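PDB 5XEA: envelope glycoprotein from Thogoto virus, which drives fusion of the viral envelope with the host membrane as a gp64-like fusogen, and probably also attaches the virus to its host-cell receptor. Local coordinates for the interface of chains A and B. Numbering follows the deposited sequence. Chains: chain A/B, Envelope glycoprotein.

Contact 1: the interface of chains A and B. Residues chain A 291, 294-295; chain B 230, 409, 411.
The long helix 282-327 of chain A, part of the helical core of this gp64-like fusogen, packs its A:Ala291 and A:Phe294 against B:Phe230 from strand 229-233 of chain B. A:Ala291 lies over one face of the B:Phe230 ring. Its CA stands above the ipso carbon, 3.5 Å from B:Phe230 CG, and its methyl is shifted towards the CD2 side, with CB 3.6 Å from B:Phe230 CD2. That methyl is also met from chain B by two short side chains: B:Val411 brings the branch CG2 to 3.6 Å from A:Ala291 CB, and B:Ala409 points its CB at the same methyl at 3.9 Å. A small side chain at this point lets the helix backbone come right up to the aromatic ring.

Three residues on, the edge of the same ring is used instead of its face. The CD1-CE1 edge of B:Phe230 comes up beside the CG-CD2 rim of A:Phe294, off to one side of its plane, with B:Phe230 CD1 3.6 Å from A:Phe294 CD2. The ring planes are about 51° apart and the side chains cross at about a right angle, so the rings are not stacked and neither covers the other's face. A:Phe294 has CG opposite its backbone N (chi1 176°), which swings the ring out from the helix and lets its CD2 side reach the edge of B:Phe230. A:Glu295 brings carboxylate OE2 to 3.8 Å from B:Phe230 CE1, while the same oxygen sits in plane at the edge of its neighbour A:Phe294.

In the fold, the patch lies in the N-terminal part of helix 282-327, where strand 229-233 and the 409-411 loop of the next subunit flank the core.

Contact 2: the interface of chains A and B. Residues chain A 268-269; chain B 39, 148.
The carboxamide of B:Asn39 meets the ring of A:Pro269, which comes in towards the amide edge, tilted from the amide plane: A:Pro269 CG is 3.6 Å from the amide oxygen B:Asn39 OD1, and A:Pro269 CD lies near both OD1 and ND2. Over the amide face on that same side sits B:Pro148 of its own chain, with B:Pro148 CB 3.7 Å from B:Asn39 CG. The A:Pro269 ring in turn has the carbonyl oxygen of B:Pro148 over one face, towards the CA-CB side and 3.4 Å from A:Pro269 CA. B:Asn39 OD1 is on the same side of this ring but lies outside it, beyond the CG corner. B:Asn39 has CG anti to its carbonyl carbon (chi1 -70°), which carries the amide away from its own loop towards chain A.

Beside this, the B:Pro148 ring presents its CG to A:Leu268, whose CD2 methyl meets it at 3.6 Å, the two side chains crossing at about a right angle. Short 3-10 helix 268-270 of chain A thus rests on the end of strand 133-149 of chain B through apolar packing and carbonyl-to-ring contacts. Water 1 bridges the two backbones, 2.6 Å from the carbonyl oxygen A:Pro269 O and 2.9 Å from B:Pro148 O.

Contact 1: the interface of chains A and B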
ATOM      1  N   ALA A 291     -11.336  -2.468  -6.191  1.00 44.74           N
ATOM      2  CA  ALA A 291     -11.383  -2.194  -7.624  1.00 37.46           C
ATOM      3  C   ALA A 291     -11.035  -3.439  -8.414  1.00 36.18           C
ATOM      4  O   ALA A 291     -11.710  -3.784  -9.389  1.00 40.70           O
ATOM      5  CB  ALA A 291     -10.421  -1.060  -7.981  1.00 37.11           C
ATOM      6  N   PHE A 294     -13.976  -5.985  -8.257  1.00 39.39           N
ATOM      7  CA  PHE A 294     -15.062  -5.654  -9.176  1.00 37.46           C
ATOM      8  C   PHE A 294     -14.696  -6.010 -10.618  1.00 46.44           C
ATOM      9  O   PHE A 294     -15.510  -6.589 -11.351  1.00 39.45           O
ATOM     10  CB  PHE A 294     -15.415  -4.171  -9.055  1.00 34.59           C
ATOM     11  CG  PHE A 294     -16.464  -3.725 -10.026  1.00 39.52           C
ATOM     12  CD1 PHE A 294     -17.807  -3.939  -9.759  1.00 42.90           C
ATOM     13  CD2 PHE A 294     -16.108  -3.104 -11.223  1.00 44.24           C
ATOM     14  CE1 PHE A 294     -18.792  -3.539 -10.672  1.00 43.38           C
ATOM     15  CE2 PHE A 294     -17.096  -2.705 -12.139  1.00 38.07           C
ATOM     16  CZ  PHE A 294     -18.425  -2.915 -11.847  1.00 39.68           C
ATOM     17  N   GLU A 295     -13.472  -5.685 -11.043  1.00 43.56           N
ATOM     18  CA  GLU A 295     -13.097  -5.938 -12.430  1.00 43.68           C
ATOM     19  C   GLU A 295     -12.960  -7.431 -12.699  1.00 43.32           C
ATOM     20  O   GLU A 295     -13.332  -7.912 -13.779  1.00 39.07           O
ATOM     21  CB  GLU A 295     -11.806  -5.193 -12.766  1.00 41.77           C
ATOM     22  CG  GLU A 295     -11.905  -3.678 -12.557  1.00 46.76           C
ATOM     23  CD  GLU A 295     -12.665  -2.967 -13.672  1.00 51.85           C
ATOM     24  OE1 GLU A 295     -12.578  -3.422 -14.828  1.00 50.87           O
ATOM     25  OE2 GLU A 295     -13.336  -1.949 -13.389  1.00 56.29           O
TER
ATOM     26  N   PHE B 230     -14.980   1.704  -5.639  1.00 45.96           N
ATOM     27  CA  PHE B 230     -15.383   0.312  -5.776  1.00 46.71           C
ATOM     28  C   PHE B 230     -15.513  -0.271  -4.384  1.00 50.32           C
ATOM     29  O   PHE B 230     -14.676  -0.008  -3.513  1.00 49.91           O
ATOM     30  CB  PHE B 230     -14.379  -0.513  -6.605  1.00 40.21           C
ATOM     31  CG  PHE B 230     -14.101   0.057  -7.976  1.00 42.64           C
ATOM     32  CD1 PHE B 230     -14.693  -0.489  -9.109  1.00 42.41           C
ATOM     33  CD2 PHE B 230     -13.256   1.151  -8.130  1.00 38.93           C
ATOM     34  CE1 PHE B 230     -14.432   0.046 -10.361  1.00 42.60           C
ATOM     35  CE2 PHE B 230     -12.994   1.689  -9.374  1.00 38.97           C
ATOM     36  CZ  PHE B 230     -13.587   1.123 -10.503  1.00 42.89           C
ATOM     37  N   ALA B 409      -9.319   1.400 -13.594  1.00 57.17           N
ATOM     38  CA  ALA B 409      -9.874   1.943 -12.360  1.00 66.26           C
ATOM     39  C   ALA B 409      -8.871   2.940 -11.786  1.00 63.77           C
ATOM     40  O   ALA B 409      -7.736   2.572 -11.467  1.00 76.70           O
ATOM     41  CB  ALA B 409     -10.169   0.827 -11.356  1.00 62.07           C
ATOM     42  N   VAL B 411      -8.412   4.623  -8.815  1.00 46.24           N
ATOM     43  CA  VAL B 411      -8.767   4.751  -7.409  1.00 45.68           C
ATOM     44  C   VAL B 411      -7.914   5.839  -6.765  1.00 49.39           C
ATOM     45  O   VAL B 411      -6.708   5.941  -7.027  1.00 48.21           O
ATOM     46  CB  VAL B 411      -8.595   3.391  -6.709  1.00 52.66           C
ATOM     47  CG1 VAL B 411      -8.679   3.535  -5.208  1.00 45.85           C
ATOM     48  CG2 VAL B 411      -9.654   2.412  -7.208  1.00 57.32           C
TER

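Contact 2: the interface of chains A and B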
ATOM      1  N   LEU A 268      -4.249  17.810  -0.911  1.00 97.20           N
ATOM      2  CA  LEU A 268      -3.897  18.964  -0.098  1.00 83.92           C
ATOM      3  C   LEU A 268      -3.651  18.637   1.373  1.00 68.02           C
ATOM      4  O   LEU A 268      -2.906  19.403   2.007  1.00 55.99           O
ATOM      5  CB  LEU A 268      -5.014  20.014  -0.272  1.00 85.06           C
ATOM      6  CG  LEU A 268      -4.754  21.492  -0.514  1.00 90.63           C
ATOM      7  CD1 LEU A 268      -5.871  22.084  -1.319  1.00 89.38           C
ATOM      8  CD2 LEU A 268      -4.736  22.163   0.846  1.00 91.45           C
ATOM      9  N   PRO A 269      -4.222  17.549   1.982  1.00 69.05           N
ATOM     10  CA  PRO A 269      -3.826  17.199   3.353  1.00 64.49           C
ATOM     11  C   PRO A 269      -2.317  17.067   3.561  1.00 58.93           C
ATOM     12  O   PRO A 269      -1.834  17.200   4.686  1.00 56.13           O
ATOM     13  CB  PRO A 269      -4.535  15.855   3.589  1.00 59.09           C
ATOM     14  CG  PRO A 269      -5.770  15.959   2.797  1.00 59.71           C
ATOM     15  CD  PRO A 269      -5.451  16.822   1.588  1.00 54.59           C
TER
ATOM     16  N   ASN B  39     -12.692  17.384   2.313  1.00 50.95           N
ATOM     17  CA  ASN B  39     -11.864  17.661   3.480  1.00 49.57           C
ATOM     18  C   ASN B  39     -12.665  18.397   4.547  1.00 52.92           C
ATOM     19  O   ASN B  39     -13.487  19.263   4.230  1.00 55.84           O
ATOM     20  CB  ASN B  39     -10.631  18.500   3.105  1.00 51.95           C
ATOM     21  CG  ASN B  39      -9.615  17.718   2.289  1.00 59.92           C
ATOM     22  OD1 ASN B  39      -9.312  16.557   2.591  1.00 57.37           O
ATOM     23  ND2 ASN B  39      -9.078  18.352   1.250  1.00 59.40           N
ATOM     24  N   PRO B 148      -6.453  20.935   6.042  1.00 47.53           N
ATOM     25  CA  PRO B 148      -7.506  20.020   5.599  1.00 43.41           C
ATOM     26  C   PRO B 148      -7.149  18.581   5.941  1.00 45.47           C
ATOM     27  O   PRO B 148      -6.024  18.130   5.719  1.00 41.71           O
ATOM     28  CB  PRO B 148      -7.539  20.243   4.083  1.00 47.59           C
ATOM     29  CG  PRO B 148      -6.141  20.598   3.741  1.00 53.56           C
ATOM     30  CD  PRO B 148      -5.607  21.395   4.923  1.00 49.42           C
TER
HETATM   31  O   HOH W   1      -3.249  18.013   6.675  1.00 41.60           O

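The C-alpha centres of contact 1 and contact 2 lie about 24 Å apart, and the two share no residue. On chain A, contact 2 uses the 3-10 helix 268-270 that precedes helix 282-327 in sequence, and contact 1 uses that helix itself; both therefore meet the neighbouring subunit through one connected stretch. Chain B answers with separate strands and loops. The deposited assembly holds three copies, consistent with the trimers of gp64-like fusogens, and joining subunits both along the core helix and at its approach would tie the helical core to the surrounding beta-rich parts.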